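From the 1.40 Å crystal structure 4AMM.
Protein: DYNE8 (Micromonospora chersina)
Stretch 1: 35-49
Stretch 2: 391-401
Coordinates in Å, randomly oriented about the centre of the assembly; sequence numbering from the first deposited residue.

Stretch 1 35-49: LTDLAAGLAAAHRGD
Stretch 2, residues 391-401: VDDATPFFAGR

Residues 35-45 form the last turns of a helix that begins earlier in the chain, and 46-49 leave it as an extended tail; the C-terminal stretch 391-401 lies along both. The stretches run in opposite senses: CA-CA distances are 6.1 Å for Ala-40 to Phe-398, 5.3 Å for Ala-43 to Thr-395, 4.7 Å for Arg-47 to Asp-393 and 5.0 Å for Gly-48 to Asp-392. Together they bury 512 Å².

At the helical end the contact is apolar and centres on Phe-398. With chi1 m (-65°) and chi2 -83°, its ring lies with one face over the backbone of Ala-40, whose CA sits 3.7 Å from the ring centroid and 14° off the normal. Small side chains let the ring come this close: Ala-40 CB is 3.6 Å from Phe-398 CD1, Ala-39 CB 3.7 Å from Phe-398 CZ, and Ala-43 CB, pointing toward the other stretch, 3.6 Å from Phe-398 CE2. Thr-36 (chi1 m) continues this surface, its CG2 packing 3.6 Å from Arg-401 NH1. The Arg-401 side chain is extended (m, t, t, chi4 180°) and reaches toward the helix, with NH2 donating to Phe-397 O of its own stretch at 3.2 Å.

Thr-395 adopts chi1 p (65°), which places CG2 3.5 Å from Ala-43 O and 3.7 Å from Ala-44 CA, while OG1 donates to Asp-393 OD1 at 2.7 Å. Thr-395 N donates to the same Asp-393 OD1 at 2.9 Å, so this oxygen braces the turn into residues 395-397, which have helical phi/psi; Phe-398 N then bonds to Thr-395 O at 2.9 Å.

The t rotamer of Asp-393 (chi2 -19°) leaves OD2 for Arg-47. Arg-47 has chi1 p, chi2 and chi3 t and chi4 96°, and its NH1 forms a salt bridge with Asp-393 OD2 at 2.8 Å, the carboxylate oxygen lying near the guanidinium plane. Arg-47 NE donates to Ala-44 O at 3.0 Å, tethering the side chain to the helix end, and its CD packs 3.7 Å from Thr-395 CG2.

His-46 (phi/psi -119/74, chi1 m, chi2 99°) leaves helical geometry, and its ND1 donates to Leu-42 O at 3.1 Å. Beyond it, Arg-47 is extended (-146/148) and Gly-48 takes 110/-132, where a CB would jam against the preceding carbonyl oxygen. Gly-48 N donates to Asp-392 O at 2.9 Å, and Arg-47 CA approaches Asp-392 O at 3.2 Å. A water bridges the backbones, donating to Ala-43 O (2.8 Å) and His-46 O (2.9 Å) and accepting from Ala-394 N (2.8 Å).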

ATOM      1  N   LEU A  35      12.389 -15.777  23.140  1.00 21.05           N
ATOM      2  CA  LEU A  35      12.557 -14.725  22.139  1.00 19.28           C
ATOM      3  C   LEU A  35      11.461 -13.693  22.365  1.00 19.34           C
ATOM      4  O   LEU A  35      11.754 -12.494  22.262  1.00 17.84           O
ATOM      5  CB  LEU A  35      12.484 -15.312  20.715  1.00 20.64           C
ATOM      6  CG  LEU A  35      12.303 -14.347  19.553  1.00 20.20           C
ATOM      7  CD1 LEU A  35      13.552 -13.590  19.458  1.00 21.35           C
ATOM      8  CD2 LEU A  35      11.932 -15.041  18.220  1.00 20.12           C
ATOM      9  N   THR A  36      10.228 -14.097  22.599  1.00 18.33           N
ATOM     10  CA  THR A  36       9.172 -13.086  22.909  1.00 19.46           C
ATOM     11  C   THR A  36       9.525 -12.276  24.121  1.00 19.15           C
ATOM     12  O   THR A  36       9.336 -11.049  24.098  1.00 19.10           O
ATOM     13  CB  THR A  36       7.821 -13.792  23.059  1.00 21.65           C
ATOM     14  OG1 THR A  36       7.487 -14.345  21.807  1.00 26.35           O
ATOM     15  CG2 THR A  36       6.753 -12.840  23.449  1.00 21.20           C
ATOM     16  N   ASP A  37      10.031 -12.864  25.188  1.00 19.08           N
ATOM     17  CA  ASP A  37      10.446 -12.078  26.359  1.00 17.87           C
ATOM     18  C   ASP A  37      11.571 -11.162  26.024  1.00 18.74           C
ATOM     19  O   ASP A  37      11.551  -9.949  26.454  1.00 16.83           O
ATOM     20  CB  ASP A  37      10.863 -12.992  27.522  1.00 19.78           C
ATOM     21  CG  ASP A  37       9.674 -13.483  28.356  1.00 26.40           C
ATOM     22  OD1 ASP A  37       8.602 -12.811  28.415  1.00 27.00           O
ATOM     23  OD2 ASP A  37       9.822 -14.586  28.968  1.00 28.61           O
ATOM     24  N   LEU A  38      12.569 -11.577  25.254  1.00 15.59           N
ATOM     25  CA  LEU A  38      13.638 -10.676  24.918  1.00 15.89           C
ATOM     26  C   LEU A  38      13.072  -9.532  24.087  1.00 14.33           C
ATOM     27  O   LEU A  38      13.421  -8.343  24.374  1.00 14.94           O
ATOM     28  CB  LEU A  38      14.722 -11.425  24.110  1.00 17.49           C
ATOM     29  CG  LEU A  38      15.837 -10.581  23.507  1.00 19.78           C
ATOM     30  CD1 LEU A  38      16.642  -9.927  24.594  1.00 24.17           C
ATOM     31  CD2 LEU A  38      16.768 -11.488  22.638  1.00 21.84           C
ATOM     32  N   ALA A  39      12.239  -9.798  23.090  1.00 14.58           N
ATOM     33  CA  ALA A  39      11.706  -8.768  22.163  1.00 12.56           C
ATOM     34  C   ALA A  39      10.815  -7.809  23.001  1.00 12.82           C
ATOM     35  O   ALA A  39      10.879  -6.563  22.764  1.00 12.39           O
ATOM     36  CB  ALA A  39      10.901  -9.465  21.081  1.00 13.80           C
ATOM     37  N   ALA A  40      10.015  -8.306  23.903  1.00 12.81           N
ATOM     38  CA  ALA A  40       9.112  -7.387  24.664  1.00 13.61           C
ATOM     39  C   ALA A  40       9.997  -6.517  25.525  1.00 12.67           C
ATOM     40  O   ALA A  40       9.686  -5.308  25.712  1.00 13.40           O
ATOM     41  CB  ALA A  40       8.148  -8.166  25.470  1.00 12.84           C
ATOM     42  N   GLY A  41      11.054  -7.060  26.129  1.00 12.64           N
ATOM     43  CA  GLY A  41      11.958  -6.255  26.960  1.00 13.17           C
ATOM     44  C   GLY A  41      12.666  -5.245  26.171  1.00 11.89           C
ATOM     45  O   GLY A  41      12.823  -4.050  26.627  1.00 13.31           O
ATOM     46  N   LEU A  42      13.164  -5.546  24.968  1.00 12.20           N
ATOM     47  CA  LEU A  42      13.843  -4.571  24.139  1.00 13.16           C
ATOM     48  C   LEU A  42      12.904  -3.464  23.752  1.00 11.40           C
ATOM     49  O   LEU A  42      13.339  -2.293  23.695  1.00 12.21           O
ATOM     50  CB  LEU A  42      14.425  -5.292  22.856  1.00 12.92           C
ATOM     51  CG  LEU A  42      15.640  -6.167  23.216  1.00 13.92           C
ATOM     52  CD1 LEU A  42      15.938  -7.037  21.916  1.00 15.64           C
ATOM     53  CD2 LEU A  42      16.827  -5.319  23.532  1.00 16.79           C
ATOM     54  N   ALA A  43      11.651  -3.780  23.433  1.00 11.28           N
ATOM     55  CA  ALA A  43      10.706  -2.726  23.001  1.00 11.36           C
ATOM     56  C   ALA A  43      10.465  -1.777  24.194  1.00 10.91           C
ATOM     57  O   ALA A  43      10.355  -0.542  23.963  1.00 11.35           O
ATOM     58  CB  ALA A  43       9.430  -3.310  22.502  1.00 12.80           C
ATOM     59  N   ALA A  44      10.400  -2.296  25.411  1.00 10.64           N
ATOM     60  CA  ALA A  44      10.126  -1.444  26.589  1.00 10.91           C
ATOM     61  C   ALA A  44      11.306  -0.558  26.843  1.00 11.78           C
ATOM     62  O   ALA A  44      11.150   0.613  27.249  1.00 12.05           O
ATOM     63  CB  ALA A  44       9.818  -2.326  27.765  1.00 11.81           C
ATOM     64  N   ALA A  45      12.524  -1.015  26.592  1.00 11.75           N
ATOM     65  CA  ALA A  45      13.724  -0.280  26.973  1.00 13.00           C
ATOM     66  C   ALA A  45      14.231   0.640  25.856  1.00 13.41           C
ATOM     67  O   ALA A  45      14.992   1.560  26.117  1.00 15.65           O
ATOM     68  CB  ALA A  45      14.840  -1.332  27.268  1.00 17.16           C
ATOM     69  N   HIS A  46      13.870   0.466  24.601  1.00 10.96           N
ATOM     70  CA  HIS A  46      14.317   1.200  23.451  1.00 10.96           C
ATOM     71  C   HIS A  46      13.164   1.904  22.781  1.00 13.13           C
ATOM     72  O   HIS A  46      12.655   1.578  21.730  1.00 13.10           O
ATOM     73  CB  HIS A  46      14.976   0.194  22.440  1.00 13.08           C
ATOM     74  CG  HIS A  46      16.253  -0.328  22.981  1.00 14.87           C
ATOM     75  ND1 HIS A  46      16.381  -1.549  23.597  1.00 19.82           N
ATOM     76  CD2 HIS A  46      17.434   0.302  23.115  1.00 16.70           C
ATOM     77  CE1 HIS A  46      17.641  -1.679  24.009  1.00 17.02           C
ATOM     78  NE2 HIS A  46      18.291  -0.585  23.702  1.00 20.29           N
ATOM     79  N   ARG A  47      12.727   2.972  23.445  1.00 11.44           N
ATOM     80  CA  ARG A  47      11.589   3.813  23.012  1.00 11.57           C
ATOM     81  C   ARG A  47      11.862   5.243  23.416  1.00 10.85           C
ATOM     82  O   ARG A  47      12.536   5.442  24.438  1.00 12.38           O
ATOM     83  CB  ARG A  47      10.271   3.239  23.488  1.00  9.86           C
ATOM     84  CG  ARG A  47      10.133   3.178  25.068  1.00 11.28           C
ATOM     85  CD  ARG A  47       8.930   2.214  25.423  1.00 10.01           C
ATOM     86  NE  ARG A  47       8.689   2.213  26.863  1.00 10.22           N
ATOM     87  CZ  ARG A  47       7.738   3.007  27.438  1.00  9.33           C
ATOM     88  NH1 ARG A  47       6.791   3.595  26.712  1.00  9.27           N
ATOM     89  NH2 ARG A  47       7.726   3.052  28.761  1.00  9.95           N
ATOM     90  N   GLY A  48      11.373   6.144  22.600  1.00 10.50           N
ATOM     91  CA  GLY A  48      11.596   7.585  22.892  1.00 11.99           C
ATOM     92  C   GLY A  48      12.561   8.143  21.864  1.00 13.97           C
ATOM     93  O   GLY A  48      12.444   7.870  20.679  1.00 17.18           O
ATOM     94  N   ASP A  49      13.572   8.864  22.356  1.00 16.20           N
ATOM     95  CA  ASP A  49      14.608   9.416  21.424  1.00 19.09           C
ATOM     96  C   ASP A  49      15.727   8.375  21.367  1.00 20.84           C
ATOM     97  O   ASP A  49      16.510   8.169  22.279  1.00 24.42           O
ATOM     98  CB  ASP A  49      15.166  10.696  22.105  1.00 21.03           C
ATOM     99  CG  ASP A  49      15.963  11.567  21.172  1.00 28.54           C
ATOM    100  OD1 ASP A  49      16.380  11.092  20.091  1.00 31.11           O
ATOM    101  OD2 ASP A  49      16.144  12.773  21.542  1.00 27.39           O
ATOM    102  N   VAL A 391       7.759   6.373  14.238  1.00 10.84           N
ATOM    103  CA  VAL A 391       7.140   6.054  15.512  1.00 11.02           C
ATOM    104  C   VAL A 391       8.242   5.903  16.530  1.00 12.71           C
ATOM    105  O   VAL A 391       9.373   5.479  16.159  1.00 12.76           O
ATOM    106  CB  VAL A 391       6.199   4.806  15.503  1.00 11.40           C
ATOM    107  CG1 VAL A 391       5.087   4.976  14.478  1.00 12.89           C
ATOM    108  CG2 VAL A 391       6.995   3.508  15.225  1.00 13.95           C
ATOM    109  N   ASP A 392       7.956   6.215  17.787  1.00 11.49           N
ATOM    110  CA  ASP A 392       9.018   6.137  18.800  1.00 11.46           C
ATOM    111  C   ASP A 392       8.939   4.995  19.758  1.00 11.06           C
ATOM    112  O   ASP A 392       9.844   4.795  20.549  1.00 12.01           O
ATOM    113  CB  ASP A 392       8.966   7.424  19.603  1.00 13.61           C
ATOM    114  CG  ASP A 392       9.537   8.599  18.796  1.00 19.98           C
ATOM    115  OD1 ASP A 392      10.314   8.460  17.779  1.00 19.92           O
ATOM    116  OD2 ASP A 392       9.235   9.747  19.242  1.00 21.02           O
ATOM    117  N   ASP A 393       7.908   4.132  19.610  1.00 10.52           N
ATOM    118  CA  ASP A 393       7.600   3.155  20.706  1.00 10.57           C
ATOM    119  C   ASP A 393       6.914   1.963  20.072  1.00 11.65           C
ATOM    120  O   ASP A 393       5.781   2.118  19.592  1.00 13.39           O
ATOM    121  CB  ASP A 393       6.722   3.886  21.765  1.00 10.36           C
ATOM    122  CG  ASP A 393       6.415   3.093  22.959  1.00 11.25           C
ATOM    123  OD1 ASP A 393       6.542   1.800  22.923  1.00 11.99           O
ATOM    124  OD2 ASP A 393       5.997   3.645  24.006  1.00 12.26           O
ATOM    125  N   ALA A 394       7.591   0.815  20.059  1.00 11.11           N
ATOM    126  CA  ALA A 394       7.021  -0.387  19.476  1.00 11.77           C
ATOM    127  C   ALA A 394       6.338  -1.259  20.510  1.00 12.58           C
ATOM    128  O   ALA A 394       5.807  -2.373  20.177  1.00 12.75           O
ATOM    129  CB  ALA A 394       8.209  -1.159  18.811  1.00 12.63           C
ATOM    130  N   THR A 395       6.215  -0.835  21.776  1.00 12.76           N
ATOM    131  CA  THR A 395       5.504  -1.639  22.804  1.00 10.67           C
ATOM    132  C   THR A 395       4.037  -2.040  22.429  1.00 13.36           C
ATOM    133  O   THR A 395       3.656  -3.104  22.917  1.00 13.85           O
ATOM    134  CB  THR A 395       5.555  -1.064  24.236  1.00 12.54           C
ATOM    135  OG1 THR A 395       4.851   0.183  24.238  1.00 13.01           O
ATOM    136  CG2 THR A 395       6.984  -0.909  24.723  1.00 11.72           C
ATOM    137  N   PRO A 396       3.289  -1.239  21.626  1.00 12.52           N
ATOM    138  CA  PRO A 396       1.923  -1.700  21.284  1.00 13.06           C
ATOM    139  C   PRO A 396       1.946  -3.091  20.619  1.00 13.63           C
ATOM    140  O   PRO A 396       0.915  -3.787  20.739  1.00 15.22           O
ATOM    141  CB  PRO A 396       1.434  -0.612  20.336  1.00 15.18           C
ATOM    142  CG  PRO A 396       2.118   0.603  20.772  1.00 15.51           C
ATOM    143  CD  PRO A 396       3.542   0.125  21.123  1.00 13.94           C
ATOM    144  N   PHE A 397       3.014  -3.494  19.971  1.00 12.02           N
ATOM    145  CA  PHE A 397       3.002  -4.806  19.348  1.00 12.92           C
ATOM    146  C   PHE A 397       2.956  -5.907  20.370  1.00 15.44           C
ATOM    147  O   PHE A 397       2.630  -7.044  20.017  1.00 15.77           O
ATOM    148  CB  PHE A 397       4.273  -4.912  18.454  1.00 13.87           C
ATOM    149  CG  PHE A 397       4.278  -6.151  17.581  1.00 14.44           C
ATOM    150  CD1 PHE A 397       3.638  -6.121  16.351  1.00 18.61           C
ATOM    151  CD2 PHE A 397       4.943  -7.285  17.966  1.00 16.35           C
ATOM    152  CE1 PHE A 397       3.561  -7.322  15.531  1.00 20.32           C
ATOM    153  CE2 PHE A 397       4.910  -8.495  17.104  1.00 16.51           C
ATOM    154  CZ  PHE A 397       4.224  -8.476  15.957  1.00 18.44           C
ATOM    155  N   PHE A 398       3.277  -5.641  21.641  1.00 13.82           N
ATOM    156  CA  PHE A 398       3.376  -6.661  22.688  1.00 14.84           C
ATOM    157  C   PHE A 398       2.172  -6.694  23.618  1.00 16.57           C
ATOM    158  O   PHE A 398       2.115  -7.566  24.466  1.00 21.52           O
ATOM    159  CB  PHE A 398       4.712  -6.480  23.461  1.00 16.51           C
ATOM    160  CG  PHE A 398       5.890  -6.722  22.587  1.00 13.04           C
ATOM    161  CD1 PHE A 398       6.306  -8.053  22.389  1.00 17.11           C
ATOM    162  CD2 PHE A 398       6.464  -5.695  21.849  1.00 13.27           C
ATOM    163  CE1 PHE A 398       7.270  -8.352  21.498  1.00 17.29           C
ATOM    164  CE2 PHE A 398       7.519  -5.982  20.932  1.00 15.38           C
ATOM    165  CZ  PHE A 398       7.909  -7.328  20.760  1.00 16.52           C
ATOM    166  N   ALA A 399       1.266  -5.761  23.401  1.00 15.96           N
ATOM    167  CA  ALA A 399       0.076  -5.583  24.271  1.00 17.95           C
ATOM    168  C   ALA A 399      -1.055  -6.495  23.859  1.00 20.92           C
ATOM    169  O   ALA A 399      -1.383  -6.625  22.676  1.00 22.07           O
ATOM    170  CB  ALA A 399      -0.384  -4.146  24.193  1.00 19.77           C
ATOM    171  N   GLY A 400      -1.681  -7.112  24.851  1.00 20.08           N
ATOM    172  CA  GLY A 400      -3.012  -7.691  24.628  1.00 26.05           C
ATOM    173  C   GLY A 400      -3.021  -8.974  23.837  1.00 28.68           C
ATOM    174  O   GLY A 400      -4.039  -9.264  23.185  1.00 31.47           O
ATOM    175  N   ARG A 401      -1.957  -9.762  23.921  1.00 30.88           N
ATOM    176  CA  ARG A 401      -1.885 -11.047  23.146  1.00 32.63           C
ATOM    177  C   ARG A 401      -2.712 -12.167  23.762  1.00 34.31           C
ATOM    178  O   ARG A 401      -3.012 -12.117  24.950  1.00 36.61           O
ATOM    179  CB  ARG A 401      -0.454 -11.524  22.986  1.00 31.28           C
ATOM    180  CG  ARG A 401       0.418 -10.471  22.247  1.00 29.81           C
ATOM    181  CD  ARG A 401       1.796 -11.033  21.976  1.00 28.38           C
ATOM    182  NE  ARG A 401       2.571 -10.180  21.090  1.00 26.05           N
ATOM    183  CZ  ARG A 401       3.803 -10.466  20.722  1.00 25.95           C
ATOM    184  NH1 ARG A 401       4.359 -11.625  21.121  1.00 27.46           N
ATOM    185  NH2 ARG A 401       4.455  -9.653  19.920  1.00 20.58           N
TER
HETATM  186  O   HOH W   1      10.088   0.389  21.362  1.00 11.42           O